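Local coordinates for clavulanic acid biosynthesis oligopeptide binding protein 2 (Streptomyces clavuligerus, PDB 2WOL) that belongs to the family 5 extracellular solute-binding proteins, probably binds oligopeptides, and is part of the clavulanic acid biosynthetic pathway, at residues 121-132 / 151-161; 108-116 / 193-201. All blocks are in the same frame, centred on the assembly; numbering follows the deposited sequence.

Contact 1: 121-132 / 151-161; sequences RHAVQRVFAQDV and YPGPYRTDEPL
Phe-128 turns its CG beside its own backbone N (chi1 -76°), while Tyr-151 carries its CG anti to the backbone N (chi1 178°), and the two rings meet edge to face. The Tyr-151 edge, led by CD2, stands over the face of Phe-128 with centroids 5.2 Å apart and planes at 78°. Leu-161 CD2 reaches the same phenylalanine, 3.6 Å from CE1. Gln-125, extended beyond CG, passes the Tyr-151 hydroxyl and offers OE1 to the backbone N of Leu-161 at 2.7 Å; the bond is nearly straight at hydrogen, although the N-H comes from above the carbonyl plane. Pro-160 CB sits over the centre of the Arg-121 guanidinium, 3.5 Å from CZ, while NH1 bonds to Val-164 O. In this way the last turns of helix 117-127 and the loop leaving it are covered by the irregular chain between helix 140-144 and strand 164-166. Gly-153, with positive phi, lets the backbone come close to Ala-129. Pro-154 CB rests 3.7 Å from CE1 of His-122, whose NE2 is hydrogen-bonded to Asp-200 OD2. Beyond it Tyr-155 lies against Ala-129 CB and Val-132 CG1, its hydroxyl held by Asp-200. At the exposed end Arg-156 makes a salt bridge to Asp-131, NH2 to OD2 at 2.7 Å in the guanidinium plane; a water donates to Pro-152 O and, weakly, to Asp-131 OD1.

Contact 2: 108-116 / 193-201; sequences RYDDGTPIT and APVPRRSDT
Neither segment pairs its backbone with the other: residues 108-116 fold through a type I beta turn from Tyr-109 to Gly-112, residues 193-201 run into a short 3-10 turn at 197-199, and the nearest CA atoms, those of Ile-115 and Pro-194, are 7.4 Å apart. The Tyr-109 ring lies between Pro-196 and Ile-115 of its own segment. Pro-196 CG makes a CH-pi contact over one face, 4.0 Å from the ring centroid and displaced toward the rim, and Ile-115 CG1 covers the opposite face. Pro-194 CB touches the Tyr-109 OH at 3.3 Å and its CG meets Ile-115 CG2; the hydroxyl itself is hydrogen-bonded to Asp-119. Arg-198 leaves its backbone with CG between N and the carbonyl carbon (chi1 57°), then runs extended to NE and lays its guanidinium over Pro-196 CB. Its NH2 gives two bonds, one to Thr-113 OG1 at 2.9 Å and one to Pro-114 O at 3.0 Å, both acceptors close to the guanidinium plane. Two waters extend this grip: one accepts from NE and donates to Asp-111 OD2 while also bonding Ser-199 OG, the other accepts from NH1 and donates to Pro-114 O. Asp-111 OD1 fixes Thr-113 by accepting from both its N and its OG1. The N-bond closes an Asx turn that overlaps the end of the type I turn, in the loop leading into helix 117-127.

In the fold
Contact 2 closes a long loop of chain and contact 1 is nested inside it, the order being 108-116, 121-132, 151-161, 193-201. Their centres lie 16 Å apart on the same side of the chain's centre. Contact 1 includes the later turns of helix 117-127, while Asp-119 near its start bonds to Tyr-109 of contact 2. Asp-200 joins the two directly: its OD2 probably hydrogen-bonds to both His-122 NE2 and Tyr-155 OH, each at 2.7 Å, with a salt bridge to Arg-126. Ala-123 CB also packs on Ala-193 O. Loops before and after helix 117-127, within residues 108-201, are thus gathered around it in this solute-binding protein.

Contact 1: 121-132 / 151-161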
# COMPACT_ATOMS: atom_id res chain seq x y z
N ARG A 121 -8.28 17.85 -13.66
CA ARG A 121 -9.59 17.96 -13.05
C ARG A 121 -10.48 16.81 -13.50
O ARG A 121 -11.19 16.21 -12.69
CB ARG A 121 -10.27 19.29 -13.36
CG ARG A 121 -11.68 19.38 -12.80
CD ARG A 121 -12.17 20.79 -12.76
NE ARG A 121 -12.44 21.29 -14.10
CZ ARG A 121 -12.78 22.55 -14.36
NH1 ARG A 121 -12.89 23.42 -13.36
NH2 ARG A 121 -13.02 22.93 -15.61
N HIS A 122 -10.46 16.51 -14.80
CA HIS A 122 -11.29 15.44 -15.33
C HIS A 122 -10.96 14.09 -14.67
O HIS A 122 -11.87 13.35 -14.31
CB HIS A 122 -11.21 15.33 -16.85
CG HIS A 122 -12.14 14.30 -17.41
ND1 HIS A 122 -13.51 14.48 -17.43
CD2 HIS A 122 -11.91 13.07 -17.92
CE1 HIS A 122 -14.08 13.40 -17.94
NE2 HIS A 122 -13.14 12.53 -18.25
N ALA A 123 -9.67 13.80 -14.51
CA ALA A 123 -9.23 12.58 -13.84
C ALA A 123 -9.79 12.49 -12.42
O ALA A 123 -10.31 11.44 -12.02
CB ALA A 123 -7.72 12.52 -13.82
N VAL A 124 -9.69 13.58 -11.67
CA VAL A 124 -10.21 13.63 -10.31
C VAL A 124 -11.74 13.48 -10.30
O VAL A 124 -12.30 12.77 -9.47
CB VAL A 124 -9.75 14.92 -9.59
CG1 VAL A 124 -10.42 15.06 -8.24
CG2 VAL A 124 -8.23 14.92 -9.43
N GLN A 125 -12.40 14.13 -11.26
CA GLN A 125 -13.85 14.01 -11.40
C GLN A 125 -14.29 12.58 -11.69
O GLN A 125 -15.29 12.12 -11.14
CB GLN A 125 -14.36 14.96 -12.48
CG GLN A 125 -14.37 16.41 -12.01
CD GLN A 125 -14.75 17.41 -13.08
OE1 GLN A 125 -14.95 18.58 -12.78
NE2 GLN A 125 -14.83 16.97 -14.34
N ARG A 126 -13.53 11.87 -12.53
CA ARG A 126 -13.80 10.47 -12.88
C ARG A 126 -13.94 9.57 -11.65
O ARG A 126 -14.76 8.65 -11.64
CB ARG A 126 -12.70 9.91 -13.79
CG ARG A 126 -12.72 10.45 -15.19
CD ARG A 126 -11.54 9.91 -15.98
NE ARG A 126 -11.87 8.66 -16.68
CZ ARG A 126 -11.30 7.48 -16.45
NH1 ARG A 126 -10.36 7.33 -15.52
NH2 ARG A 126 -11.68 6.43 -17.16
N VAL A 127 -13.11 9.82 -10.64
CA VAL A 127 -13.14 9.03 -9.40
C VAL A 127 -14.54 9.01 -8.78
O VAL A 127 -14.95 8.02 -8.17
CB VAL A 127 -12.08 9.55 -8.39
CG1 VAL A 127 -12.19 8.83 -7.05
CG2 VAL A 127 -10.68 9.40 -8.97
N PHE A 128 -15.29 10.10 -8.96
CA PHE A 128 -16.64 10.23 -8.41
C PHE A 128 -17.66 9.31 -9.08
O PHE A 128 -18.71 9.03 -8.50
CB PHE A 128 -17.12 11.68 -8.50
CG PHE A 128 -16.50 12.59 -7.48
CD1 PHE A 128 -15.17 12.98 -7.59
CD2 PHE A 128 -17.26 13.07 -6.41
CE1 PHE A 128 -14.60 13.83 -6.65
CE2 PHE A 128 -16.69 13.92 -5.46
CZ PHE A 128 -15.36 14.31 -5.59
N ALA A 129 -17.36 8.86 -10.30
CA ALA A 129 -18.27 7.99 -11.04
C ALA A 129 -18.05 6.53 -10.65
O ALA A 129 -17.63 5.71 -11.47
CB ALA A 129 -18.10 8.20 -12.55
N GLN A 130 -18.35 6.21 -9.40
CA GLN A 130 -18.12 4.87 -8.86
C GLN A 130 -19.03 3.79 -9.45
O GLN A 130 -18.74 2.59 -9.35
CB GLN A 130 -18.19 4.88 -7.33
CG GLN A 130 -16.96 5.49 -6.67
CD GLN A 130 -15.70 4.69 -6.94
OE1 GLN A 130 -15.60 3.52 -6.56
NE2 GLN A 130 -14.73 5.30 -7.61
N ASP A 131 -20.11 4.22 -10.10
CA ASP A 131 -20.99 3.32 -10.83
C ASP A 131 -20.39 2.84 -12.16
O ASP A 131 -20.76 1.78 -12.67
CB ASP A 131 -22.36 3.98 -11.08
CG ASP A 131 -22.26 5.32 -11.81
OD1 ASP A 131 -21.25 6.03 -11.64
OD2 ASP A 131 -23.21 5.67 -12.53
N VAL A 132 -19.46 3.61 -12.71
CA VAL A 132 -18.84 3.30 -14.00
C VAL A 132 -17.38 2.86 -13.85
O VAL A 132 -16.92 1.96 -14.57
CB VAL A 132 -18.97 4.49 -14.98
CG1 VAL A 132 -18.26 4.20 -16.31
CG2 VAL A 132 -20.44 4.81 -15.25
N TYR A 151 -21.69 15.80 -6.10
CA TYR A 151 -21.21 15.73 -7.47
C TYR A 151 -21.39 14.30 -7.99
O TYR A 151 -20.86 13.36 -7.40
CB TYR A 151 -19.75 16.16 -7.55
CG TYR A 151 -19.16 16.08 -8.93
CD1 TYR A 151 -19.61 16.92 -9.95
CD2 TYR A 151 -18.16 15.17 -9.23
CE1 TYR A 151 -19.07 16.85 -11.22
CE2 TYR A 151 -17.61 15.09 -10.50
CZ TYR A 151 -18.08 15.93 -11.49
OH TYR A 151 -17.55 15.85 -12.76
N PRO A 152 -22.16 14.14 -9.09
CA PRO A 152 -22.49 12.81 -9.59
C PRO A 152 -21.48 12.22 -10.60
O PRO A 152 -21.78 11.21 -11.24
CB PRO A 152 -23.83 13.03 -10.28
CG PRO A 152 -23.72 14.41 -10.84
CD PRO A 152 -22.81 15.19 -9.90
N GLY A 153 -20.32 12.85 -10.74
CA GLY A 153 -19.33 12.39 -11.71
C GLY A 153 -19.52 13.04 -13.07
O GLY A 153 -20.59 13.61 -13.35
N PRO A 154 -18.51 12.93 -13.95
CA PRO A 154 -18.46 13.69 -15.20
C PRO A 154 -19.33 13.14 -16.33
O PRO A 154 -19.39 13.77 -17.40
CB PRO A 154 -16.99 13.61 -15.59
CG PRO A 154 -16.56 12.28 -15.07
CD PRO A 154 -17.32 12.07 -13.79
N TYR A 155 -19.96 11.99 -16.12
CA TYR A 155 -20.84 11.40 -17.14
C TYR A 155 -22.30 11.80 -16.91
O TYR A 155 -23.09 11.84 -17.86
CB TYR A 155 -20.69 9.88 -17.17
CG TYR A 155 -19.25 9.43 -17.22
CD1 TYR A 155 -18.40 9.88 -18.22
CD2 TYR A 155 -18.73 8.56 -16.26
CE1 TYR A 155 -17.07 9.48 -18.27
CE2 TYR A 155 -17.40 8.15 -16.30
CZ TYR A 155 -16.58 8.62 -17.31
OH TYR A 155 -15.27 8.21 -17.35
N ARG A 156 -22.63 12.12 -15.66
CA ARG A 156 -23.99 12.48 -15.28
C ARG A 156 -24.24 13.99 -15.29
O ARG A 156 -25.39 14.44 -15.29
CB ARG A 156 -24.33 11.89 -13.91
CG ARG A 156 -24.35 10.38 -13.92
CD ARG A 156 -24.87 9.81 -12.60
NE ARG A 156 -24.89 8.35 -12.63
CZ ARG A 156 -25.89 7.61 -13.11
NH1 ARG A 156 -26.97 8.20 -13.61
NH2 ARG A 156 -25.81 6.29 -13.09
N THR A 157 -23.16 14.77 -15.28
CA THR A 157 -23.24 16.22 -15.47
C THR A 157 -21.98 16.72 -16.15
O THR A 157 -20.89 16.16 -15.96
CB THR A 157 -23.49 16.98 -14.15
OG1 THR A 157 -23.72 18.37 -14.44
CG2 THR A 157 -22.30 16.86 -13.20
N ASP A 158 -22.11 17.77 -16.96
CA ASP A 158 -20.94 18.39 -17.59
C ASP A 158 -20.48 19.63 -16.83
O ASP A 158 -19.51 20.28 -17.22
CB ASP A 158 -21.17 18.67 -19.08
CG ASP A 158 -22.39 19.54 -19.35
OD1 ASP A 158 -22.78 20.33 -18.47
OD2 ASP A 158 -22.95 19.42 -20.47
N GLU A 159 -21.17 19.95 -15.74
CA GLU A 159 -20.70 21.01 -14.85
C GLU A 159 -19.52 20.49 -14.04
O GLU A 159 -19.62 19.45 -13.38
CB GLU A 159 -21.81 21.49 -13.92
CG GLU A 159 -21.41 22.72 -13.13
CD GLU A 159 -22.44 23.13 -12.10
OE1 GLU A 159 -23.37 22.34 -11.81
OE2 GLU A 159 -22.33 24.26 -11.58
N PRO A 160 -18.38 21.19 -14.10
CA PRO A 160 -17.22 20.76 -13.33
C PRO A 160 -17.46 20.72 -11.83
O PRO A 160 -18.34 21.41 -11.31
CB PRO A 160 -16.16 21.82 -13.66
CG PRO A 160 -16.58 22.37 -14.98
CD PRO A 160 -18.08 22.39 -14.91
N LEU A 161 -16.68 19.89 -11.15
CA LEU A 161 -16.64 19.85 -9.70
C LEU A 161 -16.31 21.25 -9.18
O LEU A 161 -15.33 21.86 -9.60
CB LEU A 161 -15.58 18.83 -9.28
CG LEU A 161 -15.36 18.36 -7.84
CD1 LEU A 161 -16.63 17.89 -7.17
CD2 LEU A 161 -14.33 17.24 -7.86
O HOH W 1 -22.27 8.38 -10.43

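Contact 2: 108-116 / 193-201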
# COMPACT_ATOMS: atom_id res chain seq x y z
N ARG A 108 2.52 16.62 -23.85
CA ARG A 108 1.63 15.92 -24.78
C ARG A 108 1.40 14.46 -24.41
O ARG A 108 2.26 13.81 -23.82
CB ARG A 108 2.21 15.99 -26.20
CG ARG A 108 2.14 17.37 -26.85
CD ARG A 108 2.89 17.40 -28.18
NE ARG A 108 2.77 18.70 -28.84
CZ ARG A 108 3.22 18.96 -30.07
NH1 ARG A 108 3.82 18.02 -30.79
NH2 ARG A 108 3.06 20.18 -30.58
N TYR A 109 0.21 13.96 -24.76
CA TYR A 109 -0.10 12.53 -24.66
C TYR A 109 0.50 11.76 -25.83
O TYR A 109 0.99 12.36 -26.79
CB TYR A 109 -1.62 12.30 -24.65
CG TYR A 109 -2.33 12.92 -23.48
CD1 TYR A 109 -3.03 14.11 -23.63
CD2 TYR A 109 -2.32 12.31 -22.23
CE1 TYR A 109 -3.69 14.69 -22.56
CE2 TYR A 109 -2.97 12.87 -21.15
CZ TYR A 109 -3.66 14.06 -21.32
OH TYR A 109 -4.31 14.63 -20.27
N ASP A 110 0.41 10.44 -25.76
CA ASP A 110 0.92 9.54 -26.80
C ASP A 110 0.31 9.76 -28.19
O ASP A 110 0.88 9.31 -29.19
CB ASP A 110 0.73 8.09 -26.38
CG ASP A 110 -0.73 7.71 -26.25
OD1 ASP A 110 -1.44 8.35 -25.45
OD2 ASP A 110 -1.17 6.77 -26.96
N ASP A 111 -0.85 10.41 -28.25
CA ASP A 111 -1.51 10.71 -29.53
C ASP A 111 -1.15 12.10 -30.05
O ASP A 111 -1.68 12.54 -31.08
CB ASP A 111 -3.03 10.55 -29.40
CG ASP A 111 -3.67 11.57 -28.47
OD1 ASP A 111 -2.95 12.33 -27.78
OD2 ASP A 111 -4.92 11.61 -28.42
N GLY A 112 -0.25 12.79 -29.35
CA GLY A 112 0.25 14.10 -29.77
C GLY A 112 -0.57 15.28 -29.28
O GLY A 112 -0.17 16.43 -29.48
N THR A 113 -1.69 15.01 -28.62
CA THR A 113 -2.59 16.06 -28.13
C THR A 113 -2.09 16.65 -26.80
O THR A 113 -1.36 15.98 -26.06
CB THR A 113 -4.04 15.55 -27.99
OG1 THR A 113 -4.10 14.52 -26.99
CG2 THR A 113 -4.56 15.00 -29.31
N PRO A 114 -2.46 17.91 -26.49
CA PRO A 114 -1.92 18.60 -25.32
C PRO A 114 -2.48 18.14 -23.97
O PRO A 114 -3.67 17.82 -23.86
CB PRO A 114 -2.33 20.07 -25.55
CG PRO A 114 -2.87 20.13 -26.95
CD PRO A 114 -3.38 18.77 -27.24
N ILE A 115 -1.61 18.12 -22.97
CA ILE A 115 -2.00 17.92 -21.58
C ILE A 115 -2.32 19.27 -20.95
O ILE A 115 -1.48 20.18 -20.95
CB ILE A 115 -0.89 17.22 -20.75
CG1 ILE A 115 -0.48 15.90 -21.40
CG2 ILE A 115 -1.35 17.01 -19.30
CD1 ILE A 115 0.71 15.21 -20.75
N THR A 116 -3.54 19.41 -20.43
CA THR A 116 -3.96 20.65 -19.78
C THR A 116 -4.52 20.38 -18.38
O THR A 116 -4.82 19.24 -18.03
CB THR A 116 -5.04 21.41 -20.60
OG1 THR A 116 -6.26 20.65 -20.63
CG2 THR A 116 -4.56 21.68 -22.03
N ALA A 193 -3.71 10.96 -12.33
CA ALA A 193 -3.03 11.16 -13.62
C ALA A 193 -4.03 11.70 -14.65
O ALA A 193 -5.14 11.19 -14.75
CB ALA A 193 -2.41 9.86 -14.11
N PRO A 194 -3.62 12.72 -15.42
CA PRO A 194 -4.59 13.36 -16.31
C PRO A 194 -5.23 12.41 -17.32
O PRO A 194 -4.56 11.52 -17.86
CB PRO A 194 -3.75 14.44 -17.03
CG PRO A 194 -2.33 14.03 -16.84
CD PRO A 194 -2.28 13.33 -15.52
N VAL A 195 -6.52 12.61 -17.54
CA VAL A 195 -7.28 11.88 -18.55
C VAL A 195 -8.04 12.94 -19.33
O VAL A 195 -8.86 13.66 -18.75
CB VAL A 195 -8.30 10.89 -17.91
CG1 VAL A 195 -9.21 10.30 -18.96
CG2 VAL A 195 -7.58 9.78 -17.15
N PRO A 196 -7.76 13.06 -20.64
CA PRO A 196 -8.48 14.08 -21.41
C PRO A 196 -9.89 13.60 -21.72
O PRO A 196 -10.07 12.47 -22.20
CB PRO A 196 -7.64 14.22 -22.69
CG PRO A 196 -6.97 12.91 -22.85
CD PRO A 196 -6.80 12.31 -21.47
N ARG A 197 -10.88 14.44 -21.43
CA ARG A 197 -12.29 14.06 -21.62
C ARG A 197 -12.56 13.56 -23.04
O ARG A 197 -13.32 12.60 -23.23
CB ARG A 197 -13.24 15.21 -21.26
CG ARG A 197 -14.71 14.79 -21.30
CD ARG A 197 -15.67 15.97 -21.21
NE ARG A 197 -16.03 16.30 -19.83
CZ ARG A 197 -16.94 15.65 -19.11
NH1 ARG A 197 -17.59 14.61 -19.61
NH2 ARG A 197 -17.19 16.04 -17.87
N ARG A 198 -11.92 14.18 -24.03
CA ARG A 198 -12.07 13.78 -25.44
C ARG A 198 -11.79 12.29 -25.72
O ARG A 198 -12.37 11.72 -26.65
CB ARG A 198 -11.21 14.66 -26.36
CG ARG A 198 -9.73 14.65 -26.01
CD ARG A 198 -8.90 15.49 -26.96
NE ARG A 198 -7.50 15.47 -26.52
CZ ARG A 198 -6.96 16.31 -25.65
NH1 ARG A 198 -7.67 17.30 -25.13
NH2 ARG A 198 -5.69 16.18 -25.30
N SER A 199 -10.90 11.68 -24.94
CA SER A 199 -10.52 10.28 -25.14
C SER A 199 -11.09 9.36 -24.07
O SER A 199 -10.79 8.16 -24.06
CB SER A 199 -8.99 10.14 -25.17
OG SER A 199 -8.43 10.87 -26.24
N ASP A 200 -11.90 9.91 -23.18
CA ASP A 200 -12.43 9.14 -22.06
C ASP A 200 -13.64 8.30 -22.47
O ASP A 200 -14.78 8.79 -22.50
CB ASP A 200 -12.77 10.04 -20.87
CG ASP A 200 -13.20 9.26 -19.64
OD1 ASP A 200 -13.10 8.01 -19.65
OD2 ASP A 200 -13.65 9.89 -18.66
N THR A 201 -13.38 7.03 -22.77
CA THR A 201 -14.40 6.06 -23.15
C THR A 201 -15.05 5.38 -21.93
O THR A 201 -15.68 4.32 -22.06
CB THR A 201 -13.83 4.99 -24.10
OG1 THR A 201 -12.59 4.50 -23.58
CG2 THR A 201 -13.57 5.58 -25.48
O HOH W 2 -6.82 12.82 -27.02
O HOH W 3 -6.23 18.59 -23.02